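Local coordinates for putative exported protein (Bacteroides fragilis, PDB 3FZX) that is of unknown function but binds calcium and has a YmcC-like beta-barrel fold, consistent with a role in lipid binding at the cell envelope, at residues 156-170 and 184-197. Residues are numbered along the deposited sequence; the frame is centred on the assembly and turned at random.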
loop_
_atom_site.group_PDB
_atom_site.type_symbol
_atom_site.label_atom_id
_atom_site.label_comp_id
_atom_site.label_asym_id
_atom_site.label_seq_id
_atom_site.Cartn_x
_atom_site.Cartn_y
_atom_site.Cartn_z
ATOM N N VAL A 156 -17.919 -11.182 20.560
ATOM C CA VAL A 156 -16.752 -10.915 21.388
ATOM C C VAL A 156 -17.140 -9.777 22.325
ATOM O O VAL A 156 -17.658 -8.764 21.878
ATOM C CB VAL A 156 -15.524 -10.469 20.551
ATOM C CG1 VAL A 156 -14.347 -10.197 21.471
ATOM C CG2 VAL A 156 -15.143 -11.545 19.486
ATOM N N ASN A 157 -16.890 -9.946 23.614
ATOM C CA ASN A 157 -17.253 -8.936 24.613
ATOM C C ASN A 157 -16.040 -8.111 24.919
ATOM O O ASN A 157 -15.007 -8.658 25.237
ATOM C CB ASN A 157 -17.696 -9.601 25.907
ATOM C CG ASN A 157 -19.043 -10.243 25.808
ATOM O OD1 ASN A 157 -19.921 -9.804 25.078
ATOM N ND2 ASN A 157 -19.224 -11.287 26.576
ATOM N N THR A 158 -16.161 -6.797 24.840
ATOM C CA THR A 158 -15.040 -5.919 25.075
ATOM C C THR A 158 -15.487 -4.748 25.967
ATOM O O THR A 158 -16.705 -4.571 26.217
ATOM C CB THR A 158 -14.482 -5.333 23.751
ATOM O OG1 THR A 158 -15.306 -4.242 23.334
ATOM C CG2 THR A 158 -14.405 -6.382 22.652
ATOM N N PRO A 159 -14.515 -3.937 26.445
ATOM C CA PRO A 159 -14.904 -2.738 27.215
ATOM C C PRO A 159 -15.778 -1.740 26.439
ATOM O O PRO A 159 -16.568 -1.020 27.059
ATOM C CB PRO A 159 -13.557 -2.137 27.627
ATOM C CG PRO A 159 -12.661 -3.356 27.774
ATOM C CD PRO A 159 -13.090 -4.273 26.639
ATOM N N ALA A 160 -15.653 -1.717 25.114
ATOM C CA ALA A 160 -16.517 -0.885 24.260
ATOM C C ALA A 160 -17.882 -1.530 23.991
ATOM O O ALA A 160 -18.774 -0.867 23.512
ATOM C CB ALA A 160 -15.819 -0.524 22.923
ATOM N N GLY A 161 -18.051 -2.806 24.292
ATOM C CA GLY A 161 -19.321 -3.498 24.076
ATOM C C GLY A 161 -19.121 -4.881 23.464
ATOM O O GLY A 161 -17.989 -5.377 23.358
ATOM N N ALA A 162 -20.237 -5.497 23.081
ATOM C CA ALA A 162 -20.270 -6.830 22.483
ATOM C C ALA A 162 -20.498 -6.663 20.980
ATOM O O ALA A 162 -21.455 -6.001 20.552
ATOM C CB ALA A 162 -21.377 -7.698 23.119
ATOM N N PHE A 163 -19.612 -7.249 20.186
ATOM C CA PHE A 163 -19.660 -7.141 18.732
ATOM C C PHE A 163 -19.588 -8.526 18.071
ATOM O O PHE A 163 -18.798 -9.381 18.473
ATOM C CB PHE A 163 -18.515 -6.250 18.263
ATOM C CG PHE A 163 -18.566 -4.880 18.851
ATOM C CD1 PHE A 163 -19.475 -3.936 18.369
ATOM C CD2 PHE A 163 -17.743 -4.532 19.911
ATOM C CE1 PHE A 163 -19.557 -2.656 18.944
ATOM C CE2 PHE A 163 -17.825 -3.260 20.496
ATOM C CZ PHE A 163 -18.715 -2.323 20.005
ATOM N N TYR A 164 -20.433 -8.750 17.071
ATOM C CA TYR A 164 -20.399 -9.977 16.279
ATOM C C TYR A 164 -19.247 -9.822 15.311
ATOM O O TYR A 164 -19.198 -8.847 14.552
ATOM C CB TYR A 164 -21.733 -10.216 15.541
ATOM C CG TYR A 164 -21.888 -11.645 15.064
ATOM C CD1 TYR A 164 -22.050 -12.674 15.984
ATOM C CD2 TYR A 164 -21.860 -11.970 13.715
ATOM C CE1 TYR A 164 -22.182 -13.997 15.587
ATOM C CE2 TYR A 164 -22.008 -13.316 13.292
ATOM C CZ TYR A 164 -22.171 -14.313 14.252
ATOM O OH TYR A 164 -22.314 -15.637 13.909
ATOM N N CYS A 165 -18.305 -10.760 15.372
ATOM C CA CYS A 165 -17.053 -10.680 14.645
ATOM C C CYS A 165 -16.753 -11.894 13.792
ATOM O O CYS A 165 -17.278 -12.990 14.040
ATOM C CB CYS A 165 -15.900 -10.613 15.649
ATOM S SG CYS A 165 -15.847 -9.098 16.515
ATOM N N THR A 166 -15.864 -11.683 12.825
ATOM C CA THR A 166 -15.222 -12.776 12.104
ATOM C C THR A 166 -13.873 -13.049 12.771
ATOM O O THR A 166 -13.110 -12.116 13.014
ATOM C CB THR A 166 -15.003 -12.414 10.621
ATOM O OG1 THR A 166 -16.277 -12.390 9.983
ATOM C CG2 THR A 166 -14.082 -13.440 9.921
ATOM N N LYS A 167 -13.617 -14.323 13.075
ATOM C CA LYS A 167 -12.366 -14.774 13.689
ATOM C C LYS A 167 -11.482 -15.422 12.647
ATOM O O LYS A 167 -11.911 -16.319 11.930
ATOM C CB LYS A 167 -12.624 -15.794 14.788
ATOM C CG LYS A 167 -11.348 -16.255 15.526
ATOM C CD LYS A 167 -11.670 -17.253 16.611
ATOM C CE LYS A 167 -10.421 -17.842 17.238
ATOM N NZ LYS A 167 -10.785 -18.642 18.484
ATOM N N VAL A 168 -10.245 -14.957 12.594
ATOM C CA VAL A 168 -9.250 -15.385 11.649
ATOM C C VAL A 168 -8.012 -15.878 12.412
ATOM O O VAL A 168 -7.712 -15.384 13.495
ATOM C CB VAL A 168 -8.894 -14.189 10.729
ATOM C CG1 VAL A 168 -7.690 -14.493 9.875
ATOM C CG2 VAL A 168 -10.074 -13.875 9.837
ATOM N N LYS A 169 -7.352 -16.903 11.883
ATOM C CA LYS A 169 -6.075 -17.384 12.407
ATOM C C LYS A 169 -5.025 -17.087 11.331
ATOM O O LYS A 169 -5.325 -17.167 10.145
ATOM C CB LYS A 169 -6.131 -18.883 12.701
ATOM C CG LYS A 169 -4.830 -19.468 13.264
ATOM C CD LYS A 169 -4.930 -20.959 13.651
ATOM C CE LYS A 169 -3.534 -21.532 14.061
ATOM N NZ LYS A 169 -3.506 -23.004 14.427
ATOM N N TYR A 170 -3.810 -16.747 11.751
ATOM C CA TYR A 170 -2.701 -16.417 10.838
ATOM C C TYR A 170 -1.346 -16.842 11.416
ATOM O O TYR A 170 -1.207 -17.034 12.617
ATOM C CB TYR A 170 -2.672 -14.904 10.516
ATOM C CG TYR A 170 -2.512 -13.959 11.711
ATOM C CD1 TYR A 170 -1.247 -13.593 12.180
ATOM C CD2 TYR A 170 -3.621 -13.414 12.349
ATOM C CE1 TYR A 170 -1.093 -12.724 13.271
ATOM C CE2 TYR A 170 -3.479 -12.551 13.439
ATOM C CZ TYR A 170 -2.211 -12.209 13.906
ATOM O OH TYR A 170 -2.066 -11.356 15.000
ATOM N N TYR A 184 2.109 -17.415 15.683
ATOM C CA TYR A 184 0.790 -17.420 15.077
ATOM C C TYR A 184 -0.115 -16.485 15.895
ATOM O O TYR A 184 0.266 -16.011 16.979
ATOM C CB TYR A 184 0.252 -18.861 14.928
ATOM C CG TYR A 184 -0.158 -19.532 16.200
ATOM C CD1 TYR A 184 0.768 -20.229 16.972
ATOM C CD2 TYR A 184 -1.481 -19.469 16.648
ATOM C CE1 TYR A 184 0.389 -20.840 18.177
ATOM C CE2 TYR A 184 -1.870 -20.083 17.851
ATOM C CZ TYR A 184 -0.928 -20.759 18.602
ATOM O OH TYR A 184 -1.305 -21.371 19.774
ATOM N N GLY A 185 -1.268 -16.144 15.343
ATOM C CA GLY A 185 -2.178 -15.238 16.035
ATOM C C GLY A 185 -3.606 -15.425 15.612
ATOM O O GLY A 185 -3.892 -16.162 14.675
ATOM N N TYR A 186 -4.502 -14.775 16.339
ATOM C CA TYR A 186 -5.902 -14.723 15.987
ATOM C C TYR A 186 -6.325 -13.268 15.965
ATOM O O TYR A 186 -5.818 -12.446 16.733
ATOM C CB TYR A 186 -6.754 -15.433 17.027
ATOM C CG TYR A 186 -6.502 -16.921 17.184
ATOM C CD1 TYR A 186 -7.006 -17.846 16.273
ATOM C CD2 TYR A 186 -5.827 -17.409 18.296
ATOM C CE1 TYR A 186 -6.772 -19.241 16.438
ATOM C CE2 TYR A 186 -5.602 -18.780 18.477
ATOM C CZ TYR A 186 -6.077 -19.677 17.554
ATOM O OH TYR A 186 -5.825 -20.993 17.762
ATOM N N GLU A 187 -7.258 -12.937 15.089
ATOM C CA GLU A 187 -7.910 -11.642 15.170
ATOM C C GLU A 187 -9.398 -11.749 14.865
ATOM O O GLU A 187 -9.878 -12.692 14.198
ATOM C CB GLU A 187 -7.199 -10.545 14.363
ATOM C CG GLU A 187 -7.144 -10.717 12.887
ATOM C CD GLU A 187 -6.294 -9.611 12.202
ATOM O OE1 GLU A 187 -5.274 -9.157 12.774
ATOM O OE2 GLU A 187 -6.632 -9.205 11.072
ATOM N N TRP A 188 -10.118 -10.802 15.443
ATOM C CA TRP A 188 -11.535 -10.748 15.365
ATOM C C TRP A 188 -11.851 -9.374 14.801
ATOM O O TRP A 188 -11.335 -8.371 15.326
ATOM C CB TRP A 188 -12.143 -10.876 16.744
ATOM C CG TRP A 188 -12.129 -12.243 17.367
ATOM C CD1 TRP A 188 -13.159 -13.132 17.386
ATOM C CD2 TRP A 188 -11.083 -12.828 18.151
ATOM N NE1 TRP A 188 -12.818 -14.242 18.110
ATOM C CE2 TRP A 188 -11.555 -14.078 18.607
ATOM C CE3 TRP A 188 -9.790 -12.421 18.507
ATOM C CZ2 TRP A 188 -10.772 -14.946 19.381
ATOM C CZ3 TRP A 188 -9.015 -13.273 19.291
ATOM C CH2 TRP A 188 -9.511 -14.528 19.724
ATOM N N TYR A 189 -12.665 -9.324 13.739
ATOM C CA TYR A 189 -13.029 -8.037 13.149
ATOM C C TYR A 189 -14.512 -7.915 12.851
ATOM O O TYR A 189 -15.208 -8.911 12.652
ATOM C CB TYR A 189 -12.196 -7.733 11.911
ATOM C CG TYR A 189 -12.357 -8.680 10.742
ATOM C CD1 TYR A 189 -11.544 -9.819 10.618
ATOM C CD2 TYR A 189 -13.278 -8.417 9.726
ATOM C CE1 TYR A 189 -11.677 -10.682 9.529
ATOM C CE2 TYR A 189 -13.414 -9.277 8.619
ATOM C CZ TYR A 189 -12.609 -10.395 8.527
ATOM O OH TYR A 189 -12.699 -11.203 7.430
ATOM N N ALA A 190 -14.961 -6.662 12.837
ATOM C CA ALA A 190 -16.367 -6.318 12.760
ATOM C C ALA A 190 -16.590 -5.108 11.864
ATOM O O ALA A 190 -15.710 -4.233 11.749
ATOM C CB ALA A 190 -16.927 -6.007 14.174
ATOM N N PRO A 191 -17.780 -5.040 11.237
ATOM C CA PRO A 191 -18.189 -3.900 10.420
ATOM C C PRO A 191 -18.135 -2.605 11.197
ATOM O O PRO A 191 -18.540 -2.575 12.358
ATOM C CB PRO A 191 -19.648 -4.209 10.083
ATOM C CG PRO A 191 -19.805 -5.702 10.255
ATOM C CD PRO A 191 -18.735 -6.172 11.164
ATOM N N ASN A 192 -17.644 -1.553 10.534
ATOM C CA ASN A 192 -17.552 -0.201 11.032
ATOM C C ASN A 192 -16.572 -0.009 12.216
ATOM O O ASN A 192 -16.526 1.054 12.804
ATOM C CB ASN A 192 -18.949 0.372 11.363
ATOM C CG ASN A 192 -19.955 0.168 10.232
ATOM O OD1 ASN A 192 -19.683 0.468 9.074
ATOM N ND2 ASN A 192 -21.113 -0.348 10.564
ATOM N N ILE A 193 -15.774 -1.015 12.534
ATOM C CA ILE A 193 -14.815 -0.928 13.654
ATOM C C ILE A 193 -13.435 -1.369 13.224
ATOM O O ILE A 193 -12.466 -0.670 13.451
ATOM C CB ILE A 193 -15.250 -1.814 14.842
ATOM C CG1 ILE A 193 -16.652 -1.444 15.326
ATOM C CG2 ILE A 193 -14.291 -1.671 16.022
ATOM C CD1 ILE A 193 -17.246 -2.539 16.249
ATOM N N GLY A 194 -13.348 -2.507 12.546
ATOM C CA GLY A 194 -12.065 -3.124 12.219
ATOM C C GLY A 194 -11.775 -4.174 13.266
ATOM O O GLY A 194 -12.682 -4.914 13.688
ATOM N N ILE A 195 -10.536 -4.198 13.740
ATOM C CA ILE A 195 -10.084 -5.193 14.713
ATOM C C ILE A 195 -10.672 -4.908 16.098
ATOM O O ILE A 195 -10.450 -3.838 16.694
ATOM C CB ILE A 195 -8.511 -5.229 14.842
ATOM C CG1 ILE A 195 -7.818 -5.389 13.468
ATOM C CG2 ILE A 195 -8.075 -6.301 15.854
ATOM C CD1 ILE A 195 -8.376 -6.471 12.591
ATOM N N VAL A 196 -11.414 -5.878 16.599
ATOM C CA VAL A 196 -12.035 -5.806 17.920
ATOM C C VAL A 196 -11.120 -6.452 18.963
ATOM O O VAL A 196 -11.061 -6.006 20.109
ATOM C CB VAL A 196 -13.423 -6.490 17.877
ATOM C CG1 VAL A 196 -14.018 -6.683 19.243
ATOM C CG2 VAL A 196 -14.362 -5.639 17.000
ATOM N N ARG A 197 -10.422 -7.514 18.559
ATOM C CA ARG A 197 -9.552 -8.240 19.451
ATOM C C ARG A 197 -8.486 -8.937 18.635
ATOM O O ARG A 197 -8.738 -9.309 17.485
ATOM C CB ARG A 197 -10.375 -9.256 20.237
ATOM C CG ARG A 197 -9.554 -10.116 21.211
ATOM C CD ARG A 197 -10.406 -11.210 21.893
ATOM N NE ARG A 197 -9.556 -11.984 22.798
ATOM C CZ ARG A 197 -9.250 -11.646 24.057
ATOM N NH1 ARG A 197 -9.748 -10.560 24.643
ATOM N NH2 ARG A 197 -8.423 -12.408 24.754
HETATM O O HOH W 1 -3.410 -8.592 15.197
#
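T166, V168 and Y170 pair with Y189, E187 and G185 as the hydrogen-bonded pairs of an antiparallel hairpin, formed by neighbouring strands of the closed barrel. Six backbone bonds define the register; that from V168 N to E187 O, 2.8 Å long, is nearly linear at 163°.

On the face carrying T166, V168 and Y170, packing is close. The Y170 ring lies flat over G185, whose CA is 3.9 Å from the ring centroid; chi1 of 59°, which sets CG between backbone N and carbonyl carbon, folds the ring across the strand. T166 CB similarly covers one face of the Y189 ring, while V168 CG2 meets that ring's edge at CE1. Several polar ends on this face have partners: a water links Y170 OH and E187 OE1, Y108 binds E187 OE2, and Y189 OH reaches the carbonyl of P109.

Past the last bridge, T166 with Y189, V196 fits between T158 and C165, its CG1 only 3.4 Å from T158 CG2, and I193 CD1 sits over the F163 ring. V196 and R197 both face W188 in a classic beta bulge.

On the other face buried W188 is closely sandwiched: K167 CG lies 3.9 Å from the centroid of its five-membered ring, R197 CD on the opposite face. The outer end is looser, with K167, K169, Y184 and Y186 partly exposed. K167 NZ makes a cation-pi contact over the face of the Y186 ring, 4.6 Å from the centroid and 17° off the normal. K169 lies beside the calcium-site residue E149, its NZ a long 5.1 Å from the Y184 ring centroid, at most weakly attractive.

Aromatic faces are thus covered by G185 CA and T166 CB on one side and the K167 chain on the other, where the Y186 ring probably stabilises the ammonium.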